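Local coordinates for CocE/NonD family hydrolase (Staphylococcus aureus subsp. aureus COL, PDB 3III), which probably hydrolyses ester or amide bonds as a serine hydrolase of the CocE/NonD family, built on an alpha/beta-hydrolase fold, at residues T264-S269 and G277-F282; E193-M198 and Q271-R276; K290-H295 and P331-E336. All blocks are in the same frame, centred on the assembly; numbering follows the deposited sequence.

Interaction 1. Residues T264-S269 and G277-F282; sequences TCASWS and GSFEGF
A266 rests its CB on one face of the F279 ring, 3.8 Å from the ring centroid and 23° off the normal, a CH-pi contact displaced toward the CE2 side of the ring. W268 reaches the same phenyl by another route: its first bond leaves away from the helix, yet the indole is long enough that CZ3 comes back to within 3.4 Å of F279 CZ. The two planes are within 20° of parallel but offset so much that little of one ring lies over the other. The far end of the indole is tied by NE1 to the carbonyl of E336, and P498 touches both aromatic residues. The same A266 CB also meets S278 CB at 3.5 Å. S278 OG is bonded to H274 O and also accepts from water 1, which in turn takes the N-H of S267. T264 sets CG2 3.5 Å from S278 O, while its OG1, at the edge of the F282 ring, is buried without a polar partner in the model. Strand 262-267 and helix 275-284 run roughly antiparallel here, their segments at 146°, the first half of a beta-alpha-beta unit of the alpha/beta-hydrolase sheet.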
ATOM      1  N   THR A 264     -10.026  -6.143   1.771  1.00  8.26           N
ATOM      2  CA  THR A 264      -8.807  -5.469   1.424  1.00  6.34           C
ATOM      3  C   THR A 264      -9.038  -4.411   0.401  1.00  8.36           C
ATOM      4  O   THR A 264      -9.789  -4.642  -0.581  1.00  8.43           O
ATOM      5  CB  THR A 264      -7.816  -6.484   0.819  1.00  7.43           C
ATOM      6  OG1 THR A 264      -7.639  -7.552   1.764  1.00  8.40           O
ATOM      7  CG2 THR A 264      -6.449  -5.808   0.477  1.00  5.68           C
ATOM      8  N   CYS A 265      -8.411  -3.249   0.564  1.00  7.22           N
ATOM      9  CA  CYS A 265      -8.298  -2.344  -0.588  1.00  7.88           C
ATOM     10  C   CYS A 265      -6.835  -2.312  -1.000  1.00  7.53           C
ATOM     11  O   CYS A 265      -5.944  -2.156  -0.146  1.00  7.22           O
ATOM     12  CB  CYS A 265      -8.812  -0.939  -0.278  1.00  8.22           C
ATOM     13  SG  CYS A 265      -8.456   0.189  -1.616  1.00 11.82           S
ATOM     14  N   ALA A 266      -6.609  -2.495  -2.300  1.00  8.22           N
ATOM     15  CA  ALA A 266      -5.348  -2.218  -3.007  1.00  8.61           C
ATOM     16  C   ALA A 266      -5.574  -1.125  -4.047  1.00  9.84           C
ATOM     17  O   ALA A 266      -6.705  -0.932  -4.518  1.00 10.47           O
ATOM     18  CB  ALA A 266      -4.815  -3.478  -3.721  1.00  7.97           C
ATOM     19  N   SER A 267      -4.511  -0.440  -4.450  1.00  9.33           N
ATOM     20  CA  SER A 267      -4.652   0.601  -5.447  1.00  9.04           C
ATOM     21  C   SER A 267      -3.523   0.483  -6.444  1.00  8.76           C
ATOM     22  O   SER A 267      -2.378   0.301  -6.065  1.00  9.17           O
ATOM     23  CB  SER A 267      -4.640   1.974  -4.812  1.00 10.46           C
ATOM     24  OG  SER A 267      -4.835   2.992  -5.769  1.00 12.82           O
ATOM     25  N   TRP A 268      -3.852   0.625  -7.724  1.00  7.77           N
ATOM     26  CA  TRP A 268      -2.842   0.762  -8.751  1.00  8.80           C
ATOM     27  C   TRP A 268      -1.954   2.023  -8.528  1.00  8.93           C
ATOM     28  O   TRP A 268      -0.879   2.114  -9.112  1.00  9.93           O
ATOM     29  CB  TRP A 268      -3.491   0.876 -10.122  1.00  8.21           C
ATOM     30  CG  TRP A 268      -4.571  -0.080 -10.427  1.00  7.62           C
ATOM     31  CD1 TRP A 268      -5.790   0.226 -10.934  1.00  8.85           C
ATOM     32  CD2 TRP A 268      -4.507  -1.521 -10.362  1.00  5.75           C
ATOM     33  NE1 TRP A 268      -6.497  -0.925 -11.191  1.00  9.94           N
ATOM     34  CE2 TRP A 268      -5.738  -2.011 -10.838  1.00  7.17           C
ATOM     35  CE3 TRP A 268      -3.535  -2.433  -9.938  1.00  8.20           C
ATOM     36  CZ2 TRP A 268      -6.017  -3.373 -10.939  1.00  7.68           C
ATOM     37  CZ3 TRP A 268      -3.812  -3.807 -10.037  1.00  8.30           C
ATOM     38  CH2 TRP A 268      -5.048  -4.254 -10.551  1.00  7.25           C
ATOM     39  N   SER A 269      -2.418   2.982  -7.748  1.00  8.72           N
ATOM     40  CA  SER A 269      -1.778   4.305  -7.595  1.00  9.00           C
ATOM     41  C   SER A 269      -0.684   4.407  -6.458  1.00  9.44           C
ATOM     42  O   SER A 269      -0.139   5.501  -6.198  1.00  8.61           O
ATOM     43  CB  SER A 269      -2.851   5.316  -7.254  1.00  9.79           C
ATOM     44  OG  SER A 269      -4.060   5.129  -8.028  1.00 11.75           O
ATOM     45  N   GLY A 277       1.982  -5.250  -1.124  1.00  9.43           N
ATOM     46  CA  GLY A 277       1.565  -5.966   0.074  1.00  9.81           C
ATOM     47  C   GLY A 277       0.062  -6.002   0.275  1.00  9.72           C
ATOM     48  O   GLY A 277      -0.441  -6.913   0.921  1.00 10.77           O
ATOM     49  N   SER A 278      -0.659  -5.032  -0.308  1.00 10.08           N
ATOM     50  CA  SER A 278      -2.100  -5.068  -0.283  1.00 10.10           C
ATOM     51  C   SER A 278      -2.553  -6.329  -1.006  1.00  9.69           C
ATOM     52  O   SER A 278      -3.402  -7.108  -0.497  1.00  9.87           O
ATOM     53  CB  SER A 278      -2.726  -3.767  -0.866  1.00 10.47           C
ATOM     54  OG  SER A 278      -2.361  -2.616  -0.110  1.00 10.20           O
ATOM     55  N   PHE A 279      -1.972  -6.577  -2.175  1.00  9.22           N
ATOM     56  CA  PHE A 279      -2.311  -7.776  -2.954  1.00  7.75           C
ATOM     57  C   PHE A 279      -1.798  -9.026  -2.265  1.00  8.30           C
ATOM     58  O   PHE A 279      -2.513 -10.067  -2.247  1.00  8.61           O
ATOM     59  CB  PHE A 279      -1.713  -7.691  -4.372  1.00  7.54           C
ATOM     60  CG  PHE A 279      -2.488  -6.789  -5.295  1.00  7.86           C
ATOM     61  CD1 PHE A 279      -3.661  -7.229  -5.882  1.00 12.16           C
ATOM     62  CD2 PHE A 279      -2.082  -5.489  -5.513  1.00  9.06           C
ATOM     63  CE1 PHE A 279      -4.384  -6.425  -6.725  1.00 13.24           C
ATOM     64  CE2 PHE A 279      -2.829  -4.638  -6.339  1.00 11.64           C
ATOM     65  CZ  PHE A 279      -4.004  -5.111  -6.919  1.00 11.37           C
ATOM     66  N   GLU A 280      -0.549  -8.976  -1.723  1.00  8.22           N
ATOM     67  CA  GLU A 280      -0.034 -10.136  -1.003  1.00  8.21           C
ATOM     68  C   GLU A 280      -0.937 -10.559   0.153  1.00  8.61           C
ATOM     69  O   GLU A 280      -1.151 -11.788   0.383  1.00  8.38           O
ATOM     70  CB  GLU A 280       1.400  -9.989  -0.492  1.00  8.05           C
ATOM     71  CG  GLU A 280       2.508 -10.037  -1.569  1.00  7.63           C
ATOM     72  CD  GLU A 280       2.360 -11.176  -2.574  1.00 10.42           C
ATOM     73  OE1 GLU A 280       2.172 -12.312  -2.110  1.00  8.60           O
ATOM     74  OE2 GLU A 280       2.438 -10.926  -3.809  1.00 11.98           O
ATOM     75  N   GLY A 281      -1.470  -9.559   0.868  1.00  7.86           N
ATOM     76  CA  GLY A 281      -2.331  -9.835   2.031  1.00  7.69           C
ATOM     77  C   GLY A 281      -3.564 -10.559   1.591  1.00  7.81           C
ATOM     78  O   GLY A 281      -3.972 -11.572   2.174  1.00  9.29           O
ATOM     79  N   PHE A 282      -4.196 -10.025   0.550  1.00  8.58           N
ATOM     80  CA  PHE A 282      -5.416 -10.662   0.039  1.00  9.43           C
ATOM     81  C   PHE A 282      -5.140 -12.076  -0.452  1.00  9.39           C
ATOM     82  O   PHE A 282      -5.911 -13.001  -0.170  1.00 11.24           O
ATOM     83  CB  PHE A 282      -6.054  -9.841  -1.049  1.00  8.61           C
ATOM     84  CG  PHE A 282      -7.237 -10.514  -1.687  1.00  8.97           C
ATOM     85  CD1 PHE A 282      -8.448 -10.618  -1.018  1.00 10.97           C
ATOM     86  CD2 PHE A 282      -7.101 -11.144  -2.909  1.00  5.40           C
ATOM     87  CE1 PHE A 282      -9.570 -11.287  -1.608  1.00 10.26           C
ATOM     88  CE2 PHE A 282      -8.167 -11.802  -3.497  1.00  7.08           C
ATOM     89  CZ  PHE A 282      -9.412 -11.885  -2.862  1.00  9.81           C
TER
HETATM   90  O   HOH W   1      -2.512  -0.525  -2.191  1.00 10.24           O

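Interaction 2. Residues E193-M198 and Q271-R276; sequences EGLNDM and QGLHNR
The CA atoms of L195 and H274, 4.5 Å apart, are the nearest pair between the backbones of E193-M198 and Q271-R276. The contact sets the loop after strand 186-192 against the lead-in and first turn of helix 275-284, at the C-terminal edge of the alpha/beta-hydrolase sheet. The H274 ring lies between two groups: E193 O stands 3.6 Å above one face, offset toward the rim, and CG of the preceding L273 sits over the centre of the opposite face. At the ring edge ND1 accepts the backbone N-H of L195 at 3.1 Å, a bent bond (146°) with the donor 21° out of the ring plane. ND1 and NE2 are thus both held, since NE2 bonds to S169 OG; S169 follows strand 162-168, where the nucleophile of this fold is expected, and the H274 side chain lies about 5 Å from a bound palmitic acid at the nearest atoms, consistent with an active-site pocket. L195 CD2 packs 3.7 Å from L273 CD1. D197, at the N-cap position of helix 198-203, makes a salt bridge to R200, and R276 to E201 and E495. Between D197 and R276 themselves, water 2 lies in the guanidinium plane, accepting from R276 NH1 at 3.0 Å and donating to D197 OD2 at 2.8 Å.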
ATOM      1  N   GLU A 193      -5.330  -0.343   2.100  1.00  9.61           N
ATOM      2  CA  GLU A 193      -3.976   0.033   1.611  1.00  9.43           C
ATOM      3  C   GLU A 193      -2.921  -0.085   2.724  1.00 10.25           C
ATOM      4  O   GLU A 193      -2.628   0.881   3.454  1.00 10.68           O
ATOM      5  CB  GLU A 193      -3.913   1.412   0.956  1.00  9.99           C
ATOM      6  CG  GLU A 193      -4.788   1.484  -0.330  1.00  9.12           C
ATOM      7  CD  GLU A 193      -4.226   2.419  -1.344  1.00 11.12           C
ATOM      8  OE1 GLU A 193      -4.900   3.442  -1.630  1.00 11.48           O
ATOM      9  OE2 GLU A 193      -3.120   2.107  -1.832  1.00 12.76           O
ATOM     10  N   GLY A 194      -2.365  -1.288   2.843  1.00  9.40           N
ATOM     11  CA  GLY A 194      -1.218  -1.485   3.722  1.00  9.67           C
ATOM     12  C   GLY A 194      -0.234  -2.552   3.287  1.00  9.01           C
ATOM     13  O   GLY A 194      -0.612  -3.682   2.995  1.00  8.55           O
ATOM     14  N   LEU A 195       1.049  -2.184   3.332  1.00  8.39           N
ATOM     15  CA  LEU A 195       2.130  -3.116   3.125  1.00  9.39           C
ATOM     16  C   LEU A 195       2.204  -4.122   4.276  1.00  9.08           C
ATOM     17  O   LEU A 195       1.563  -3.968   5.306  1.00  8.95           O
ATOM     18  CB  LEU A 195       3.473  -2.366   2.996  1.00  8.96           C
ATOM     19  CG  LEU A 195       3.976  -1.539   4.195  1.00 10.51           C
ATOM     20  CD1 LEU A 195       4.774  -2.344   5.151  1.00  8.75           C
ATOM     21  CD2 LEU A 195       4.803  -0.324   3.651  1.00  9.95           C
ATOM     22  N   ASN A 196       2.996  -5.164   4.084  1.00  8.89           N
ATOM     23  CA  ASN A 196       3.252  -6.105   5.152  1.00  8.86           C
ATOM     24  C   ASN A 196       4.603  -6.849   5.085  1.00  8.38           C
ATOM     25  O   ASN A 196       4.813  -7.789   5.808  1.00  8.02           O
ATOM     26  CB  ASN A 196       2.074  -7.055   5.259  1.00  8.92           C
ATOM     27  CG  ASN A 196       1.688  -7.623   3.951  1.00  8.31           C
ATOM     28  OD1 ASN A 196       2.469  -8.293   3.318  1.00 12.01           O
ATOM     29  ND2 ASN A 196       0.476  -7.290   3.489  1.00  7.72           N
ATOM     30  N   ASP A 197       5.517  -6.371   4.236  1.00  8.36           N
ATOM     31  CA  ASP A 197       6.888  -6.869   4.120  1.00  7.72           C
ATOM     32  C   ASP A 197       7.795  -5.675   3.914  1.00  7.05           C
ATOM     33  O   ASP A 197       7.969  -5.206   2.816  1.00  8.78           O
ATOM     34  CB  ASP A 197       7.006  -7.864   2.967  1.00  6.77           C
ATOM     35  CG  ASP A 197       8.422  -8.507   2.852  1.00 10.14           C
ATOM     36  OD1 ASP A 197       9.414  -7.980   3.439  1.00  9.71           O
ATOM     37  OD2 ASP A 197       8.519  -9.515   2.085  1.00  9.16           O
HETATM   38  N   MSE A 198       8.321  -5.139   4.998  1.00  7.74           N
HETATM   39  CA  MSE A 198       9.033  -3.875   4.940  1.00  7.51           C
HETATM   40  C   MSE A 198      10.224  -3.935   4.021  1.00  8.58           C
HETATM   41  O   MSE A 198      10.482  -2.964   3.303  1.00  9.57           O
HETATM   42  CB  MSE A 198       9.503  -3.427   6.333  1.00  8.21           C
HETATM   43  CG  MSE A 198       8.408  -2.908   7.167  1.00  9.07           C
HETATM   44 SE   MSE A 198       9.066  -2.273   8.945  1.00 21.02          SE
HETATM   45  CE  MSE A 198      10.072  -0.650   8.264  1.00 10.22           C
ATOM     46  N   GLN A 271       2.067   2.126  -6.067  1.00  8.35           N
ATOM     47  CA  GLN A 271       3.210   1.237  -6.405  1.00  9.08           C
ATOM     48  C   GLN A 271       4.444   1.878  -5.843  1.00  8.70           C
ATOM     49  O   GLN A 271       4.713   3.068  -6.112  1.00 11.22           O
ATOM     50  CB  GLN A 271       3.319   1.024  -7.909  1.00  8.52           C
ATOM     51  CG  GLN A 271       2.136   0.321  -8.532  1.00  9.18           C
ATOM     52  CD  GLN A 271       2.265   0.241 -10.068  1.00 10.27           C
ATOM     53  OE1 GLN A 271       3.314  -0.144 -10.594  1.00  9.94           O
ATOM     54  NE2 GLN A 271       1.253   0.720 -10.772  1.00 12.13           N
ATOM     55  N   GLY A 272       5.147   1.142  -4.993  1.00  9.04           N
ATOM     56  CA  GLY A 272       6.298   1.651  -4.264  1.00  7.74           C
ATOM     57  C   GLY A 272       6.082   1.830  -2.789  1.00  9.54           C
ATOM     58  O   GLY A 272       7.032   2.080  -2.027  1.00  9.02           O
ATOM     59  N   LEU A 273       4.827   1.724  -2.351  1.00  8.73           N
ATOM     60  CA  LEU A 273       4.541   1.687  -0.915  1.00 10.58           C
ATOM     61  C   LEU A 273       3.544   0.539  -0.643  1.00 10.82           C
ATOM     62  O   LEU A 273       3.988  -0.590  -0.484  1.00 13.47           O
ATOM     63  CB  LEU A 273       4.033   3.035  -0.403  1.00 10.57           C
ATOM     64  CG  LEU A 273       3.928   3.137   1.132  1.00 10.09           C
ATOM     65  CD1 LEU A 273       5.287   2.893   1.810  1.00  8.45           C
ATOM     66  CD2 LEU A 273       3.343   4.513   1.513  1.00  8.69           C
ATOM     67  N   HIS A 274       2.246   0.792  -0.630  1.00  9.78           N
ATOM     68  CA  HIS A 274       1.290  -0.232  -0.173  1.00 10.62           C
ATOM     69  C   HIS A 274       0.794  -1.266  -1.183  1.00  9.93           C
ATOM     70  O   HIS A 274       0.203  -2.283  -0.791  1.00  9.85           O
ATOM     71  CB  HIS A 274       0.099   0.413   0.539  1.00 10.52           C
ATOM     72  CG  HIS A 274       0.484   1.286   1.693  1.00 11.24           C
ATOM     73  ND1 HIS A 274       1.219   0.835   2.768  1.00  7.26           N
ATOM     74  CD2 HIS A 274       0.270   2.609   1.905  1.00  8.61           C
ATOM     75  CE1 HIS A 274       1.386   1.832   3.622  1.00 11.31           C
ATOM     76  NE2 HIS A 274       0.827   2.925   3.117  1.00  8.50           N
ATOM     77  N   ASN A 275       0.945  -0.999  -2.474  1.00  9.11           N
ATOM     78  CA  ASN A 275       0.312  -1.811  -3.502  1.00  9.22           C
ATOM     79  C   ASN A 275       0.725  -3.277  -3.417  1.00  7.97           C
ATOM     80  O   ASN A 275      -0.134  -4.133  -3.330  1.00  7.61           O
ATOM     81  CB  ASN A 275       0.535  -1.143  -4.876  1.00  8.67           C
ATOM     82  CG  ASN A 275       0.454  -2.094  -6.052  1.00 11.75           C
ATOM     83  OD1 ASN A 275       1.188  -3.061  -6.100  1.00 17.86           O
ATOM     84  ND2 ASN A 275      -0.408  -1.774  -7.048  1.00  7.04           N
ATOM     85  N   ARG A 276       2.024  -3.566  -3.389  1.00  8.46           N
ATOM     86  CA  ARG A 276       2.475  -4.954  -3.460  1.00  7.92           C
ATOM     87  C   ARG A 276       1.878  -5.773  -2.339  1.00  9.16           C
ATOM     88  O   ARG A 276       1.366  -6.874  -2.568  1.00  8.05           O
ATOM     89  CB  ARG A 276       3.997  -5.055  -3.429  1.00  9.70           C
ATOM     90  CG  ARG A 276       4.522  -6.452  -3.514  1.00  9.06           C
ATOM     91  CD  ARG A 276       6.047  -6.486  -3.572  1.00  8.82           C
ATOM     92  NE  ARG A 276       6.536  -7.846  -3.766  1.00  7.85           N
ATOM     93  CZ  ARG A 276       6.575  -8.784  -2.831  1.00  8.43           C
ATOM     94  NH1 ARG A 276       6.208  -8.519  -1.572  1.00  8.91           N
ATOM     95  NH2 ARG A 276       7.013  -9.998  -3.145  1.00  9.02           N
TER
HETATM   96  O   HOH W   2       6.144 -10.294   0.824  1.00  7.25           O

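Interaction 3. Residues K290-H295 and P331-E336; sequences KWLYVH and PHVIYE
L292 O accepts two hydrogen bonds, from I334 N at 2.9 Å and from water 3 at the same length. A weaker CA-H...O contact adds to them, with V333 CA 3.3 Å from L292 O. Water 3 also donates to P331 O, so it bridges the strand to the residues leading into its neighbour. The regular pattern continues with L292 N to H332 O, V294 N to I334 O and E336 N to V294 O. At the start of the pair the H332 side chain does two things. Its ND1 donates to K290 O at 2.8 Å (154°), and its ring forms an offset stack with the five-membered ring of W291, centroids 4.5 Å apart and planes at 26°. P331 O sits in the indole plane at the edge, 3.3 Å from W291 CD1, while NE1 is bonded to T330 O. On the sheet face of Y293, I334 CG2 touches the edge of the tyrosine ring at CD1 (3.8 Å), and helix 306-319 covers both, with R311 making a cation-pi contact to Y293. L292 and V333 lie side by side on the other face. Strands 290-295 and 333-338 are parallel neighbours, joined by a connection containing helices 299-304 and 306-319: a beta-alpha-beta crossover near the end of the alpha/beta-hydrolase sheet.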
ATOM      1  N   LYS A 290     -13.100 -13.539   2.217  1.00  8.12           N
ATOM      2  CA  LYS A 290     -12.254 -12.407   1.893  1.00  9.75           C
ATOM      3  C   LYS A 290     -12.643 -11.766   0.564  1.00  9.33           C
ATOM      4  O   LYS A 290     -13.083 -12.457  -0.363  1.00 11.33           O
ATOM      5  CB  LYS A 290     -10.799 -12.823   1.927  1.00  8.85           C
ATOM      6  CG  LYS A 290     -10.399 -13.945   0.977  1.00 11.31           C
ATOM      7  CD  LYS A 290      -8.845 -14.088   0.940  1.00 11.38           C
ATOM      8  CE  LYS A 290      -8.409 -15.214   0.051  1.00 11.89           C
ATOM      9  NZ  LYS A 290      -6.889 -15.470   0.104  1.00  8.44           N
ATOM     10  N   TRP A 291     -12.491 -10.443   0.511  1.00  9.67           N
ATOM     11  CA  TRP A 291     -12.838  -9.639  -0.653  1.00  9.14           C
ATOM     12  C   TRP A 291     -11.754  -8.637  -0.914  1.00  7.46           C
ATOM     13  O   TRP A 291     -11.118  -8.136   0.017  1.00  6.64           O
ATOM     14  CB  TRP A 291     -14.166  -8.896  -0.396  1.00  9.52           C
ATOM     15  CG  TRP A 291     -15.335  -9.842  -0.376  1.00 10.53           C
ATOM     16  CD1 TRP A 291     -16.160 -10.158  -1.428  1.00 12.67           C
ATOM     17  CD2 TRP A 291     -15.795 -10.626   0.733  1.00  8.74           C
ATOM     18  NE1 TRP A 291     -17.072 -11.095  -1.040  1.00 10.03           N
ATOM     19  CE2 TRP A 291     -16.860 -11.409   0.277  1.00  9.99           C
ATOM     20  CE3 TRP A 291     -15.382 -10.761   2.062  1.00  7.72           C
ATOM     21  CZ2 TRP A 291     -17.566 -12.290   1.114  1.00  9.98           C
ATOM     22  CZ3 TRP A 291     -16.109 -11.657   2.902  1.00  6.64           C
ATOM     23  CH2 TRP A 291     -17.160 -12.398   2.413  1.00  9.60           C
ATOM     24  N   LEU A 292     -11.607  -8.262  -2.168  1.00  7.44           N
ATOM     25  CA  LEU A 292     -10.621  -7.278  -2.563  1.00  8.51           C
ATOM     26  C   LEU A 292     -11.282  -6.205  -3.429  1.00  8.96           C
ATOM     27  O   LEU A 292     -12.068  -6.513  -4.359  1.00  8.01           O
ATOM     28  CB  LEU A 292      -9.499  -7.987  -3.365  1.00  8.97           C
ATOM     29  CG  LEU A 292      -8.460  -7.138  -4.078  1.00  9.59           C
ATOM     30  CD1 LEU A 292      -7.646  -6.398  -3.043  1.00  6.53           C
ATOM     31  CD2 LEU A 292      -7.537  -8.042  -5.009  1.00 11.31           C
ATOM     32  N   TYR A 293     -10.963  -4.952  -3.149  1.00  9.37           N
ATOM     33  CA  TYR A 293     -11.420  -3.838  -3.982  1.00  8.54           C
ATOM     34  C   TYR A 293     -10.174  -3.086  -4.471  1.00  8.59           C
ATOM     35  O   TYR A 293      -9.352  -2.684  -3.646  1.00  8.86           O
ATOM     36  CB  TYR A 293     -12.273  -2.920  -3.134  1.00  8.62           C
ATOM     37  CG  TYR A 293     -12.680  -1.620  -3.777  1.00  9.28           C
ATOM     38  CD1 TYR A 293     -13.570  -1.599  -4.815  1.00 12.30           C
ATOM     39  CD2 TYR A 293     -12.131  -0.417  -3.349  1.00 11.17           C
ATOM     40  CE1 TYR A 293     -13.904  -0.399  -5.456  1.00 17.40           C
ATOM     41  CE2 TYR A 293     -12.488   0.786  -3.938  1.00 12.93           C
ATOM     42  CZ  TYR A 293     -13.363   0.797  -4.974  1.00 12.96           C
ATOM     43  OH  TYR A 293     -13.650   1.981  -5.581  1.00 20.10           O
ATOM     44  N   VAL A 294     -10.041  -2.913  -5.783  1.00  8.97           N
ATOM     45  CA  VAL A 294      -8.899  -2.212  -6.397  1.00  8.06           C
ATOM     46  C   VAL A 294      -9.353  -1.019  -7.205  1.00  8.37           C
ATOM     47  O   VAL A 294     -10.150  -1.148  -8.131  1.00  9.02           O
ATOM     48  CB  VAL A 294      -8.022  -3.107  -7.261  1.00  9.44           C
ATOM     49  CG1 VAL A 294      -6.658  -2.439  -7.562  1.00  9.53           C
ATOM     50  CG2 VAL A 294      -7.780  -4.524  -6.607  1.00  7.64           C
ATOM     51  N   HIS A 295      -8.729   0.123  -6.950  1.00  9.19           N
ATOM     52  CA  HIS A 295      -8.977   1.322  -7.755  1.00  8.48           C
ATOM     53  C   HIS A 295      -7.682   1.971  -8.201  1.00 10.00           C
ATOM     54  O   HIS A 295      -6.609   1.717  -7.608  1.00 10.68           O
ATOM     55  CB  HIS A 295      -9.815   2.307  -6.951  1.00  8.42           C
ATOM     56  CG  HIS A 295      -9.113   2.890  -5.771  1.00  7.77           C
ATOM     57  ND1 HIS A 295      -8.208   3.924  -5.902  1.00  9.20           N
ATOM     58  CD2 HIS A 295      -9.161   2.595  -4.457  1.00  9.32           C
ATOM     59  CE1 HIS A 295      -7.738   4.238  -4.707  1.00 11.08           C
ATOM     60  NE2 HIS A 295      -8.286   3.435  -3.812  1.00  8.81           N
ATOM     61  N   PRO A 331     -18.890  -9.783  -5.332  1.00 10.05           N
ATOM     62  CA  PRO A 331     -17.846 -10.525  -6.015  1.00 10.99           C
ATOM     63  C   PRO A 331     -16.525 -10.454  -5.239  1.00 10.42           C
ATOM     64  O   PRO A 331     -16.213  -9.408  -4.637  1.00 10.85           O
ATOM     65  CB  PRO A 331     -17.711  -9.806  -7.363  1.00 11.62           C
ATOM     66  CG  PRO A 331     -18.937  -9.058  -7.571  1.00 12.53           C
ATOM     67  CD  PRO A 331     -19.459  -8.700  -6.165  1.00 11.66           C
ATOM     68  N   HIS A 332     -15.733 -11.529  -5.237  1.00  9.61           N
ATOM     69  CA  HIS A 332     -14.509 -11.500  -4.397  1.00  9.93           C
ATOM     70  C   HIS A 332     -13.478 -10.470  -4.826  1.00  8.54           C
ATOM     71  O   HIS A 332     -12.656 -10.053  -4.041  1.00  6.66           O
ATOM     72  CB  HIS A 332     -13.924 -12.905  -4.270  1.00 11.06           C
ATOM     73  CG  HIS A 332     -14.799 -13.784  -3.448  1.00 12.75           C
ATOM     74  ND1 HIS A 332     -14.948 -13.593  -2.091  1.00 16.93           N
ATOM     75  CD2 HIS A 332     -15.664 -14.767  -3.793  1.00 22.07           C
ATOM     76  CE1 HIS A 332     -15.885 -14.413  -1.639  1.00 21.24           C
ATOM     77  NE2 HIS A 332     -16.328 -15.144  -2.654  1.00 21.00           N
ATOM     78  N   VAL A 333     -13.501 -10.065  -6.083  1.00  7.73           N
ATOM     79  CA  VAL A 333     -12.603  -8.998  -6.534  1.00  8.23           C
ATOM     80  C   VAL A 333     -13.380  -7.971  -7.370  1.00  9.12           C
ATOM     81  O   VAL A 333     -14.082  -8.346  -8.329  1.00  9.85           O
ATOM     82  CB  VAL A 333     -11.429  -9.540  -7.424  1.00  8.89           C
ATOM     83  CG1 VAL A 333     -10.484  -8.360  -7.806  1.00  8.22           C
ATOM     84  CG2 VAL A 333     -10.641 -10.649  -6.723  1.00 10.25           C
ATOM     85  N   ILE A 334     -13.238  -6.708  -7.030  1.00  9.38           N
ATOM     86  CA  ILE A 334     -13.771  -5.644  -7.832  1.00  9.28           C
ATOM     87  C   ILE A 334     -12.526  -4.794  -8.166  1.00  9.64           C
ATOM     88  O   ILE A 334     -11.777  -4.402  -7.266  1.00  9.62           O
ATOM     89  CB  ILE A 334     -14.787  -4.883  -7.044  1.00  9.50           C
ATOM     90  CG1 ILE A 334     -16.099  -5.703  -6.808  1.00 10.18           C
ATOM     91  CG2 ILE A 334     -15.061  -3.507  -7.695  1.00  6.96           C
ATOM     92  CD1 ILE A 334     -17.131  -4.970  -5.922  1.00 11.43           C
ATOM     93  N   TYR A 335     -12.330  -4.495  -9.449  1.00 10.32           N
ATOM     94  CA  TYR A 335     -11.141  -3.760  -9.871  1.00  8.49           C
ATOM     95  C   TYR A 335     -11.404  -2.757 -10.958  1.00  9.04           C
ATOM     96  O   TYR A 335     -12.242  -2.990 -11.836  1.00  9.31           O
ATOM     97  CB  TYR A 335     -10.043  -4.754 -10.334  1.00  8.73           C
ATOM     98  CG  TYR A 335     -10.441  -5.604 -11.503  1.00  7.17           C
ATOM     99  CD1 TYR A 335     -10.090  -5.259 -12.806  1.00  8.26           C
ATOM    100  CD2 TYR A 335     -11.200  -6.747 -11.320  1.00 11.46           C
ATOM    101  CE1 TYR A 335     -10.468  -6.002 -13.876  1.00  9.89           C
ATOM    102  CE2 TYR A 335     -11.614  -7.501 -12.417  1.00  9.16           C
ATOM    103  CZ  TYR A 335     -11.211  -7.140 -13.697  1.00  9.52           C
ATOM    104  OH  TYR A 335     -11.629  -7.888 -14.790  1.00  7.13           O
ATOM    105  N   GLU A 336     -10.655  -1.653 -10.939  1.00  8.57           N
ATOM    106  CA  GLU A 336     -10.687  -0.663 -12.040  1.00  8.75           C
ATOM    107  C   GLU A 336      -9.774  -1.067 -13.182  1.00  8.39           C
ATOM    108  O   GLU A 336      -8.606  -1.386 -12.966  1.00  7.58           O
ATOM    109  CB  GLU A 336     -10.287   0.763 -11.552  1.00  9.07           C
ATOM    110  CG  GLU A 336     -10.421   1.772 -12.649  1.00  9.67           C
ATOM    111  CD  GLU A 336     -10.184   3.194 -12.241  1.00 12.56           C
ATOM    112  OE1 GLU A 336      -9.784   3.463 -11.080  1.00  9.30           O
ATOM    113  OE2 GLU A 336     -10.403   4.024 -13.136  1.00 11.58           O
TER
HETATM  114  O   HOH W   3     -14.808  -7.055  -3.655  1.00  8.40           O

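In the fold
Interactions 1 and 2 share helix 275-284 and lie in the centre of the chain, about 7 Å between centres; interaction 3 is farther out, toward one edge of the main sheet, where H332 and I334 are partly exposed. Their chemistry follows position. Interaction 3 is chiefly backbone hydrogen bonding between strands, interaction 1 packs the helix on the sheet with no direct hydrogen bond between its segments, and interaction 2 fixes loops by one imidazole bond and a water bridge. They also connect: C265 O bonds to E193 N, N196 ND2 to G277 O and F282 O to K290 NZ, and strand 262-267 and helix 275-284 lie between the probable active-site loops and the outer strands.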